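Side-chain contacts in restriction endonuclease R.BpuJI (Bacillus pumilus, PDB 2VLA), which recognises and binds a specific DNA sequence through its N-terminal domain, the part described here, and as the whole enzyme probably cleaves DNA as an endonuclease: residues Arg15-Asn20 against Leu65-Thr70; Phe77-Glu82 against Gly91-Tyr96; Gly118-Lys121 against Glu127-Gly130. All coordinates share one frame; numbering follows the deposited sequence.

Overall arrangement
All three contacts follow one another along the chain; none nests in or crosses another. Contact 1 brings helix 62-76 back to the loop 15-20, enclosing helices 22-36 and 41-56, and both of its segments reach the DNA. As helix 62-76 ends, contact 2 begins, closing the strand pair 80-83 and 86-89 with the first turn of helix 91-99. The two meet where the ring of Phe80 lies by the backbone of Arg69 and where Ala18 packs on Phe77. Contact 3, its centre about 20 Å from that of contact 1, ties the loop 118-121 to the last turns of helix 122-130, which follows it directly. It returns to the DNA, while contact 2 stays about 7 Å away at the nearest atoms.

Contact 1 of 3, residues Arg15-Asn20 against Leu65-Thr70; sequences RGKAKN and LDNHRT. With nucleotides of chain C; nucleotides of chain B.
Lys17 turns its CG anti to its own carbonyl carbon (chi1 -52°), and the extended run that follows lays CB to CD over His68 and brings CE to Asn67; the bend at chi4 turns only NZ, toward its salt-bridge partner Glu71. CD sits over one face of the imidazole, 3.9 Å from the ring centroid of His68, a CH-pi contact offset toward the rim, and Lys17 CB joins it 3.7 Å from His68 CE1. Lys17 CE rests against the backbone O of Asn67. Both ring nitrogens of His68 are engaged, ND1 by Tyr29 OH and NE2 by a DNA phosphate, which fixes the rotation of the ring under the lysine. One residue back, Asn67 OD1 accepts from N4 of DC5 of chain B at 2.9 Å, while its ND2 serves a guanine O6. Arg15 lays its guanidinium against DC7 of chain B, whose C6 lies 3.7 Å above the group's centre, and gives NH1 to a guanine O6. With an alanine here, the guanine O6 would probably lose the NH1 bond, and the cytosine the cation stacked on it. Thr70 OG1 grips OP2 of DC5 of chain B at 2.8 Å. Base-edge bonds from Asn67 between phosphate bonds from His68 and Thr70 are consistent with the recognition helix of a helix-turn-helix, inserted in the major groove.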
# COMPACT_ATOMS: atom_id res chain seq x y z
N ARG A 15 0.91 8.78 -2.83
CA ARG A 15 1.82 9.53 -1.97
C ARG A 15 1.10 10.03 -0.72
O ARG A 15 0.00 10.54 -0.79
CB ARG A 15 2.43 10.67 -2.77
CG ARG A 15 3.55 11.42 -2.04
CD ARG A 15 4.38 12.31 -2.97
NE ARG A 15 5.20 11.50 -3.86
CZ ARG A 15 6.09 11.98 -4.69
NH1 ARG A 15 6.31 13.30 -4.76
NH2 ARG A 15 6.80 11.18 -5.45
N GLY A 16 1.74 9.83 0.43
CA GLY A 16 1.08 10.09 1.71
C GLY A 16 0.79 11.55 2.04
O GLY A 16 1.43 12.47 1.48
N LYS A 17 -0.21 11.74 2.89
CA LYS A 17 -0.52 13.05 3.43
C LYS A 17 -0.78 13.05 4.93
O LYS A 17 -0.92 14.12 5.52
CB LYS A 17 -1.74 13.66 2.74
CG LYS A 17 -1.67 13.69 1.23
CD LYS A 17 -2.98 14.17 0.64
CE LYS A 17 -3.12 13.77 -0.80
NZ LYS A 17 -2.23 14.54 -1.72
N ALA A 18 -0.83 11.89 5.57
CA ALA A 18 -1.36 11.79 6.93
C ALA A 18 -0.37 11.26 7.97
O ALA A 18 -0.72 11.12 9.12
CB ALA A 18 -2.64 10.93 6.94
N LYS A 19 0.86 10.98 7.57
CA LYS A 19 1.84 10.37 8.50
C LYS A 19 2.21 11.32 9.66
O LYS A 19 2.13 10.92 10.82
CB LYS A 19 3.10 9.95 7.75
CG LYS A 19 4.07 9.12 8.57
CD LYS A 19 3.49 7.72 8.79
CE LYS A 19 4.49 6.73 9.39
NZ LYS A 19 4.87 7.11 10.78
N ASN A 20 2.63 12.52 9.34
CA ASN A 20 3.10 13.47 10.37
C ASN A 20 2.06 13.73 11.45
O ASN A 20 2.40 13.93 12.61
CB ASN A 20 3.49 14.81 9.73
CG ASN A 20 4.83 14.78 9.04
OD1 ASN A 20 5.62 13.85 9.24
ND2 ASN A 20 5.14 15.85 8.25
N LEU A 65 -7.61 19.89 0.19
CA LEU A 65 -8.72 19.22 0.87
C LEU A 65 -9.29 18.10 -0.01
O LEU A 65 -9.53 16.98 0.46
CB LEU A 65 -9.81 20.25 1.24
CG LEU A 65 -9.41 21.32 2.27
CD1 LEU A 65 -10.47 22.41 2.30
CD2 LEU A 65 -9.24 20.68 3.63
N ASP A 66 -9.54 18.41 -1.28
CA ASP A 66 -10.05 17.43 -2.22
C ASP A 66 -9.09 16.23 -2.32
O ASP A 66 -9.52 15.08 -2.32
CB ASP A 66 -10.20 18.06 -3.63
CG ASP A 66 -11.40 19.00 -3.74
OD1 ASP A 66 -12.33 18.92 -2.91
OD2 ASP A 66 -11.43 19.79 -4.70
N ASN A 67 -7.80 16.50 -2.41
CA ASN A 67 -6.84 15.43 -2.55
C ASN A 67 -6.80 14.54 -1.29
O ASN A 67 -6.71 13.30 -1.40
CB ASN A 67 -5.43 15.98 -2.85
CG ASN A 67 -5.27 16.50 -4.28
OD1 ASN A 67 -6.08 16.21 -5.18
ND2 ASN A 67 -4.17 17.17 -4.52
N HIS A 68 -6.86 15.14 -0.11
CA HIS A 68 -7.00 14.32 1.10
C HIS A 68 -8.22 13.39 0.96
O HIS A 68 -8.16 12.18 1.27
CB HIS A 68 -7.16 15.19 2.35
CG HIS A 68 -5.87 15.60 2.98
ND1 HIS A 68 -5.40 15.03 4.14
CD2 HIS A 68 -4.99 16.58 2.65
CE1 HIS A 68 -4.28 15.63 4.49
NE2 HIS A 68 -4.00 16.56 3.59
N ARG A 69 -9.35 13.96 0.55
CA ARG A 69 -10.59 13.20 0.50
C ARG A 69 -10.47 12.05 -0.47
O ARG A 69 -10.82 10.89 -0.14
CB ARG A 69 -11.74 14.10 0.08
CG ARG A 69 -13.09 13.49 0.31
CD ARG A 69 -14.21 14.38 -0.17
NE ARG A 69 -14.16 14.52 -1.61
CZ ARG A 69 -13.78 15.62 -2.24
NH1 ARG A 69 -13.47 16.70 -1.55
NH2 ARG A 69 -13.71 15.63 -3.58
N THR A 70 -10.00 12.33 -1.68
CA THR A 70 -10.01 11.30 -2.71
C THR A 70 -8.85 10.34 -2.58
O THR A 70 -9.04 9.12 -2.67
CB THR A 70 -10.10 11.87 -4.14
OG1 THR A 70 -8.86 12.50 -4.49
CG2 THR A 70 -11.26 12.87 -4.25
P DA C 4 2.86 13.28 5.45
OP1 DA C 4 3.15 13.55 6.81
OP2 DA C 4 2.23 12.01 5.01
O5' DA C 4 2.15 14.48 4.77
C5' DA C 4 2.46 15.82 5.26
C4' DA C 4 2.33 16.80 4.12
O4' DA C 4 3.44 16.67 3.20
C3' DA C 4 1.06 16.64 3.26
O3' DA C 4 0.62 17.93 2.89
C2' DA C 4 1.59 15.88 2.06
C1' DA C 4 2.94 16.54 1.87
N9 DA C 4 3.89 15.79 1.09
C8 DA C 4 4.03 14.41 1.02
N7 DA C 4 5.02 14.03 0.25
C5 DA C 4 5.58 15.21 -0.23
C6 DA C 4 6.64 15.47 -1.09
N6 DA C 4 7.43 14.57 -1.67
N1 DA C 4 6.92 16.79 -1.33
C2 DA C 4 6.15 17.74 -0.76
N3 DA C 4 5.15 17.62 0.07
C4 DA C 4 4.89 16.29 0.29
P DC B 5 -8.45 9.59 -6.83
OP1 DC B 5 -9.78 9.05 -6.50
OP2 DC B 5 -7.73 10.38 -5.83
O5' DC B 5 -7.57 8.38 -7.40
C5' DC B 5 -6.21 8.24 -7.08
C4' DC B 5 -5.36 8.33 -8.31
O4' DC B 5 -5.52 9.65 -8.92
C3' DC B 5 -3.87 8.19 -8.07
O3' DC B 5 -3.24 7.68 -9.25
C2' DC B 5 -3.51 9.64 -7.75
C1' DC B 5 -4.29 10.35 -8.85
N1 DC B 5 -4.52 11.77 -8.59
C2 DC B 5 -3.99 12.74 -9.45
O2 DC B 5 -3.38 12.38 -10.48
N3 DC B 5 -4.20 14.06 -9.16
C4 DC B 5 -4.87 14.41 -8.07
N4 DC B 5 -5.04 15.72 -7.83
C5 DC B 5 -5.39 13.47 -7.17
C6 DC B 5 -5.21 12.16 -7.47
P DC B 7 3.97 9.70 -11.65
OP1 DC B 7 4.50 9.53 -13.01
OP2 DC B 7 4.11 8.59 -10.69
O5' DC B 7 4.58 11.00 -10.94
C5' DC B 7 4.65 12.23 -11.65
C4' DC B 7 5.14 13.35 -10.75
O4' DC B 7 4.14 13.65 -9.73
C3' DC B 7 6.41 13.03 -9.95
O3' DC B 7 7.25 14.17 -9.95
C2' DC B 7 5.90 12.82 -8.53
C1' DC B 7 4.80 13.83 -8.49
N1 DC B 7 3.78 13.71 -7.44
C2 DC B 7 3.23 14.88 -6.92
O2 DC B 7 3.68 15.97 -7.30
N3 DC B 7 2.26 14.80 -5.98
C4 DC B 7 1.79 13.59 -5.64
N4 DC B 7 0.82 13.52 -4.73
C5 DC B 7 2.33 12.39 -6.17
C6 DC B 7 3.31 12.49 -7.05

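Contact 2 of 3, residues Phe77-Glu82 against Gly91-Tyr96; sequences FGMFYE and GRTNKY
The guanidinium of Arg92 meets Phe77 and Gly78 with its edge: Phe77 O lies close to its plane, with Gly78 CA beside it, and the group also makes a cation-pi contact with Tyr277. NH1 bonds to Phe77 O at 2.9 Å, with an N-H...O angle of 149°. The donor stands well above the carbonyl plane, 58° out of it, so the arginine comes down over the C=O and misses the lone pairs. With CG anti to the backbone N and chi2 extended, CD of Arg92 comes to 3.5 Å from O of Phe77, and the bend at chi3 swings the guanidinium edge onto that oxygen. NE forms a salt bridge with Asp108, which helps fix the plane of the group.

Gly78 is where the chain leaves helix 62-76, with a positive phi, and a CB here would point at Arg92 and run into NH1. The chain then turns into the antiparallel pair 80-83 and 86-89, and helix 91-99 follows at once. The contact ties the end of helix 62-76 to the start of helix 91-99 across the intervening beta hairpin 80-89, side chain to backbone. Ser90 tightens it, joined by its OG to Gly78 O and to Thr93 N.

The second tie is the hydroxyl of Thr93, whose OG1 reaches Met79 O at 2.7 Å. Unlike the arginine's bond, this one lies in the carbonyl plane, on a lone pair. The Met79 side chain closes on the Thr93 hydroxyl itself: its CB is 3.2 Å from OG1 of Thr93, and a turn at chi3 (79°) folds CE back to 3.7 Å from that OG1. The two side chains cross at about a right angle, and the methionine also packs on Tyr29 and Ile33 of helix 22-36.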
# COMPACT_ATOMS: atom_id res chain seq x y z
N PHE A 77 -6.50 4.70 2.14
CA PHE A 77 -6.96 4.12 3.40
C PHE A 77 -8.29 3.36 3.29
O PHE A 77 -8.69 2.70 4.22
CB PHE A 77 -7.08 5.16 4.48
CG PHE A 77 -5.75 5.74 4.98
CD1 PHE A 77 -4.53 5.28 4.50
CD2 PHE A 77 -5.74 6.75 5.95
CE1 PHE A 77 -3.34 5.83 4.96
CE2 PHE A 77 -4.56 7.27 6.41
CZ PHE A 77 -3.36 6.82 5.92
N GLY A 78 -8.99 3.51 2.17
CA GLY A 78 -10.24 2.76 1.94
C GLY A 78 -11.30 3.01 3.00
O GLY A 78 -11.88 2.05 3.54
N MET A 79 -11.63 4.28 3.25
CA MET A 79 -12.46 4.63 4.38
C MET A 79 -13.93 4.87 4.03
O MET A 79 -14.77 4.98 4.91
CB MET A 79 -11.88 5.85 5.11
CG MET A 79 -10.50 5.57 5.69
SD MET A 79 -9.84 6.89 6.68
CE MET A 79 -10.76 6.60 8.19
N PHE A 80 -14.22 4.99 2.75
CA PHE A 80 -15.61 5.11 2.28
C PHE A 80 -15.75 4.49 0.90
O PHE A 80 -14.77 4.19 0.25
CB PHE A 80 -16.06 6.59 2.26
CG PHE A 80 -15.29 7.47 1.30
CD1 PHE A 80 -15.66 7.58 -0.03
CD2 PHE A 80 -14.25 8.26 1.75
CE1 PHE A 80 -14.99 8.44 -0.90
CE2 PHE A 80 -13.55 9.10 0.88
CZ PHE A 80 -13.93 9.19 -0.44
N TYR A 81 -16.99 4.30 0.47
CA TYR A 81 -17.28 3.76 -0.86
C TYR A 81 -18.61 4.31 -1.32
O TYR A 81 -19.35 4.89 -0.53
CB TYR A 81 -17.29 2.22 -0.85
CG TYR A 81 -18.46 1.62 -0.12
CD1 TYR A 81 -18.43 1.44 1.25
CD2 TYR A 81 -19.60 1.21 -0.80
CE1 TYR A 81 -19.49 0.88 1.93
CE2 TYR A 81 -20.67 0.67 -0.14
CZ TYR A 81 -20.61 0.50 1.22
OH TYR A 81 -21.69 -0.06 1.88
N GLU A 82 -18.89 4.15 -2.60
CA GLU A 82 -20.15 4.62 -3.17
C GLU A 82 -21.01 3.46 -3.62
O GLU A 82 -20.49 2.48 -4.16
CB GLU A 82 -19.89 5.54 -4.35
CG GLU A 82 -21.12 5.79 -5.22
CD GLU A 82 -20.86 6.79 -6.32
OE1 GLU A 82 -19.81 7.45 -6.29
OE2 GLU A 82 -21.72 6.91 -7.22
N GLY A 91 -16.25 -0.81 5.73
CA GLY A 91 -16.02 -1.77 6.81
C GLY A 91 -14.80 -1.41 7.65
O GLY A 91 -14.80 -1.57 8.87
N ARG A 92 -13.73 -0.97 7.00
CA ARG A 92 -12.51 -0.65 7.73
C ARG A 92 -12.73 0.53 8.66
O ARG A 92 -12.30 0.51 9.83
CB ARG A 92 -11.36 -0.35 6.76
CG ARG A 92 -10.03 -0.20 7.47
CD ARG A 92 -8.88 0.03 6.51
NE ARG A 92 -8.58 -1.19 5.74
CZ ARG A 92 -8.48 -1.24 4.41
NH1 ARG A 92 -8.68 -0.16 3.68
NH2 ARG A 92 -8.19 -2.38 3.82
N THR A 93 -13.46 1.53 8.17
CA THR A 93 -13.80 2.67 9.00
C THR A 93 -14.70 2.24 10.16
O THR A 93 -14.46 2.63 11.31
CB THR A 93 -14.50 3.76 8.19
OG1 THR A 93 -13.57 4.30 7.27
CG2 THR A 93 -15.04 4.90 9.09
N ASN A 94 -15.73 1.44 9.85
CA ASN A 94 -16.67 0.98 10.86
C ASN A 94 -15.94 0.25 12.01
O ASN A 94 -16.27 0.43 13.17
CB ASN A 94 -17.73 0.06 10.23
CG ASN A 94 -18.73 0.81 9.34
OD1 ASN A 94 -18.92 2.03 9.48
ND2 ASN A 94 -19.39 0.09 8.43
N LYS A 95 -14.97 -0.58 11.66
CA LYS A 95 -14.24 -1.33 12.67
C LYS A 95 -13.42 -0.40 13.57
O LYS A 95 -13.41 -0.53 14.79
CB LYS A 95 -13.34 -2.38 12.02
CG LYS A 95 -12.47 -3.16 12.98
CD LYS A 95 -11.83 -4.38 12.29
CE LYS A 95 -10.88 -5.12 13.23
NZ LYS A 95 -9.75 -4.26 13.70
N TYR A 96 -12.73 0.55 12.96
CA TYR A 96 -11.89 1.50 13.69
C TYR A 96 -12.74 2.38 14.61
O TYR A 96 -12.33 2.69 15.74
CB TYR A 96 -11.09 2.33 12.68
CG TYR A 96 -10.27 3.44 13.28
CD1 TYR A 96 -9.16 3.17 14.09
CD2 TYR A 96 -10.57 4.77 13.02
CE1 TYR A 96 -8.39 4.21 14.62
CE2 TYR A 96 -9.81 5.81 13.56
CZ TYR A 96 -8.75 5.53 14.35
OH TYR A 96 -8.02 6.59 14.86

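Contact 3 of 3, residues Gly118-Lys121 against Glu127-Gly130; sequences GMDK and EKVG. With nucleotides of chain B; nucleotides of chain C.
Lys128 and Asp120 meet in a short salt bridge, NZ to OD2 at 2.6 Å. The ammonium comes to the carboxylate from above its plane, 38° out of it, and it takes one oxygen: OD1 of Asp120 is 3.6 Å from NZ. The end of the lysine lies along OD2, with Lys128 CE 3.3 Å from Asp120 OD2 and CD close behind. Fully extended beyond CG, the lysine reaches from its helix to the loop, and the two side chains cross at about a right angle. NZ is also bonded to Thr12 O, so two acceptors hold the buried ammonium, and Cys11 packs on its chain.

Asp120 points its carboxylate away from the base stack but stays close to the backbone of the DNA, with OD1 4.0 Å from OP1 of DC6 of chain B. The positive charge of Lys128 is likely to offset the repulsion between these two anions. Next in the chain, Lys121 is the N-cap residue of helix 122-130, and its backbone N bonds to that OP1 of DC6 of chain B at 3.0 Å, nearly straight at 173°. The N-cap N-H thus meets the phosphate at the helix's N-terminal end, a common way of holding a DNA phosphate, and the helix end may add to the pull.

The side chain of Lys121 goes on into the minor groove, where N3 of the adenine lies. It runs extended to a bend at chi4 (69°), which puts Lys121 NZ 2.9 Å from N3 of DA10 of chain C; NZ also bonds to a sugar. Farther out, Asn117 OD1 takes the backbone N of Met119, whose side chain packs on Trp273 and Tyr277 of helix 263-278, and Gly118 O is bonded by Lys75.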
# COMPACT_ATOMS: atom_id res chain seq x y z
N GLY A 118 -6.92 -0.91 -7.86
CA GLY A 118 -7.77 0.17 -8.35
C GLY A 118 -7.55 1.49 -7.66
O GLY A 118 -8.38 2.39 -7.76
N MET A 119 -6.42 1.64 -6.98
CA MET A 119 -6.02 2.98 -6.46
C MET A 119 -5.40 3.84 -7.55
O MET A 119 -5.49 5.08 -7.51
CB MET A 119 -5.04 2.84 -5.31
CG MET A 119 -5.58 2.12 -4.16
SD MET A 119 -4.57 2.34 -2.75
CE MET A 119 -5.05 1.03 -1.75
N ASP A 120 -4.69 3.19 -8.46
CA ASP A 120 -3.92 3.87 -9.48
C ASP A 120 -4.83 4.49 -10.55
O ASP A 120 -5.92 3.96 -10.85
CB ASP A 120 -2.96 2.89 -10.17
CG ASP A 120 -1.94 2.27 -9.21
OD1 ASP A 120 -1.63 2.88 -8.17
OD2 ASP A 120 -1.44 1.17 -9.53
N LYS A 121 -4.27 5.46 -11.26
CA LYS A 121 -4.90 6.05 -12.43
C LYS A 121 -4.93 4.99 -13.55
O LYS A 121 -4.03 4.17 -13.64
CB LYS A 121 -4.12 7.29 -12.86
CG LYS A 121 -4.80 8.14 -13.93
CD LYS A 121 -3.98 9.38 -14.20
CE LYS A 121 -4.58 10.29 -15.28
NZ LYS A 121 -5.84 10.95 -14.85
N GLU A 127 -0.48 -0.13 -17.44
CA GLU A 127 0.96 -0.41 -17.44
C GLU A 127 1.28 -1.64 -16.57
O GLU A 127 2.03 -2.52 -16.98
CB GLU A 127 1.75 0.80 -16.94
CG GLU A 127 1.86 1.94 -17.96
CD GLU A 127 2.54 3.18 -17.39
OE1 GLU A 127 3.20 3.06 -16.34
OE2 GLU A 127 2.41 4.26 -18.00
N LYS A 128 0.70 -1.70 -15.38
CA LYS A 128 1.01 -2.77 -14.45
C LYS A 128 0.43 -4.10 -14.94
O LYS A 128 1.10 -5.12 -14.90
CB LYS A 128 0.51 -2.42 -13.05
CG LYS A 128 1.31 -1.30 -12.43
CD LYS A 128 0.82 -0.89 -11.06
CE LYS A 128 1.56 0.38 -10.59
NZ LYS A 128 1.10 0.85 -9.27
N VAL A 129 -0.77 -4.06 -15.47
CA VAL A 129 -1.37 -5.23 -16.08
C VAL A 129 -0.54 -5.67 -17.32
O VAL A 129 -0.29 -6.88 -17.53
CB VAL A 129 -2.83 -4.97 -16.47
CG1 VAL A 129 -3.33 -6.01 -17.45
CG2 VAL A 129 -3.71 -4.93 -15.21
N GLY A 130 -0.09 -4.70 -18.10
CA GLY A 130 0.72 -5.01 -19.30
C GLY A 130 2.03 -5.69 -18.93
O GLY A 130 2.56 -6.50 -19.69
P DC B 5 -8.45 9.59 -6.83
OP1 DC B 5 -9.78 9.05 -6.50
OP2 DC B 5 -7.73 10.38 -5.83
O5' DC B 5 -7.57 8.38 -7.40
C5' DC B 5 -6.21 8.24 -7.08
C4' DC B 5 -5.36 8.33 -8.31
O4' DC B 5 -5.52 9.65 -8.92
C3' DC B 5 -3.87 8.19 -8.07
O3' DC B 5 -3.24 7.68 -9.25
C2' DC B 5 -3.51 9.64 -7.75
C1' DC B 5 -4.29 10.35 -8.85
N1 DC B 5 -4.52 11.77 -8.59
C2 DC B 5 -3.99 12.74 -9.45
O2 DC B 5 -3.38 12.38 -10.48
N3 DC B 5 -4.20 14.06 -9.16
C4 DC B 5 -4.87 14.41 -8.07
N4 DC B 5 -5.04 15.72 -7.83
C5 DC B 5 -5.39 13.47 -7.17
C6 DC B 5 -5.21 12.16 -7.47
P DC B 6 -1.67 7.34 -9.30
OP1 DC B 6 -1.54 6.26 -10.31
OP2 DC B 6 -1.17 7.18 -7.91
O5' DC B 6 -1.00 8.73 -9.78
C5' DC B 6 -0.99 9.09 -11.16
C4' DC B 6 0.09 10.11 -11.42
O4' DC B 6 -0.28 11.37 -10.85
C3' DC B 6 1.46 9.76 -10.85
O3' DC B 6 2.43 10.05 -11.85
C2' DC B 6 1.59 10.65 -9.60
C1' DC B 6 0.78 11.85 -10.01
N1 DC B 6 0.12 12.59 -8.95
C2 DC B 6 0.25 14.00 -8.87
O2 DC B 6 1.07 14.58 -9.59
N3 DC B 6 -0.51 14.67 -7.98
C4 DC B 6 -1.34 14.03 -7.17
N4 DC B 6 -2.06 14.75 -6.29
C5 DC B 6 -1.47 12.61 -7.24
C6 DC B 6 -0.76 11.96 -8.14
P DA C 10 0.74 13.13 -19.33
OP1 DA C 10 1.75 12.08 -19.52
OP2 DA C 10 0.58 14.23 -20.30
O5' DA C 10 -0.69 12.46 -19.19
C5' DA C 10 -0.88 11.38 -18.33
C4' DA C 10 -2.36 11.06 -18.18
O4' DA C 10 -3.03 12.18 -17.55
C3' DA C 10 -3.12 10.80 -19.49
O3' DA C 10 -4.07 9.78 -19.27
C2' DA C 10 -3.79 12.13 -19.73
C1' DA C 10 -4.19 12.48 -18.30
N9 DA C 10 -4.55 13.86 -18.06
C8 DA C 10 -4.09 14.97 -18.70
N7 DA C 10 -4.58 16.08 -18.23
C5 DA C 10 -5.40 15.68 -17.19
C6 DA C 10 -6.23 16.38 -16.31
N6 DA C 10 -6.33 17.71 -16.31
N1 DA C 10 -6.92 15.68 -15.40
C2 DA C 10 -6.81 14.35 -15.39
N3 DA C 10 -6.07 13.57 -16.17
C4 DA C 10 -5.40 14.31 -17.08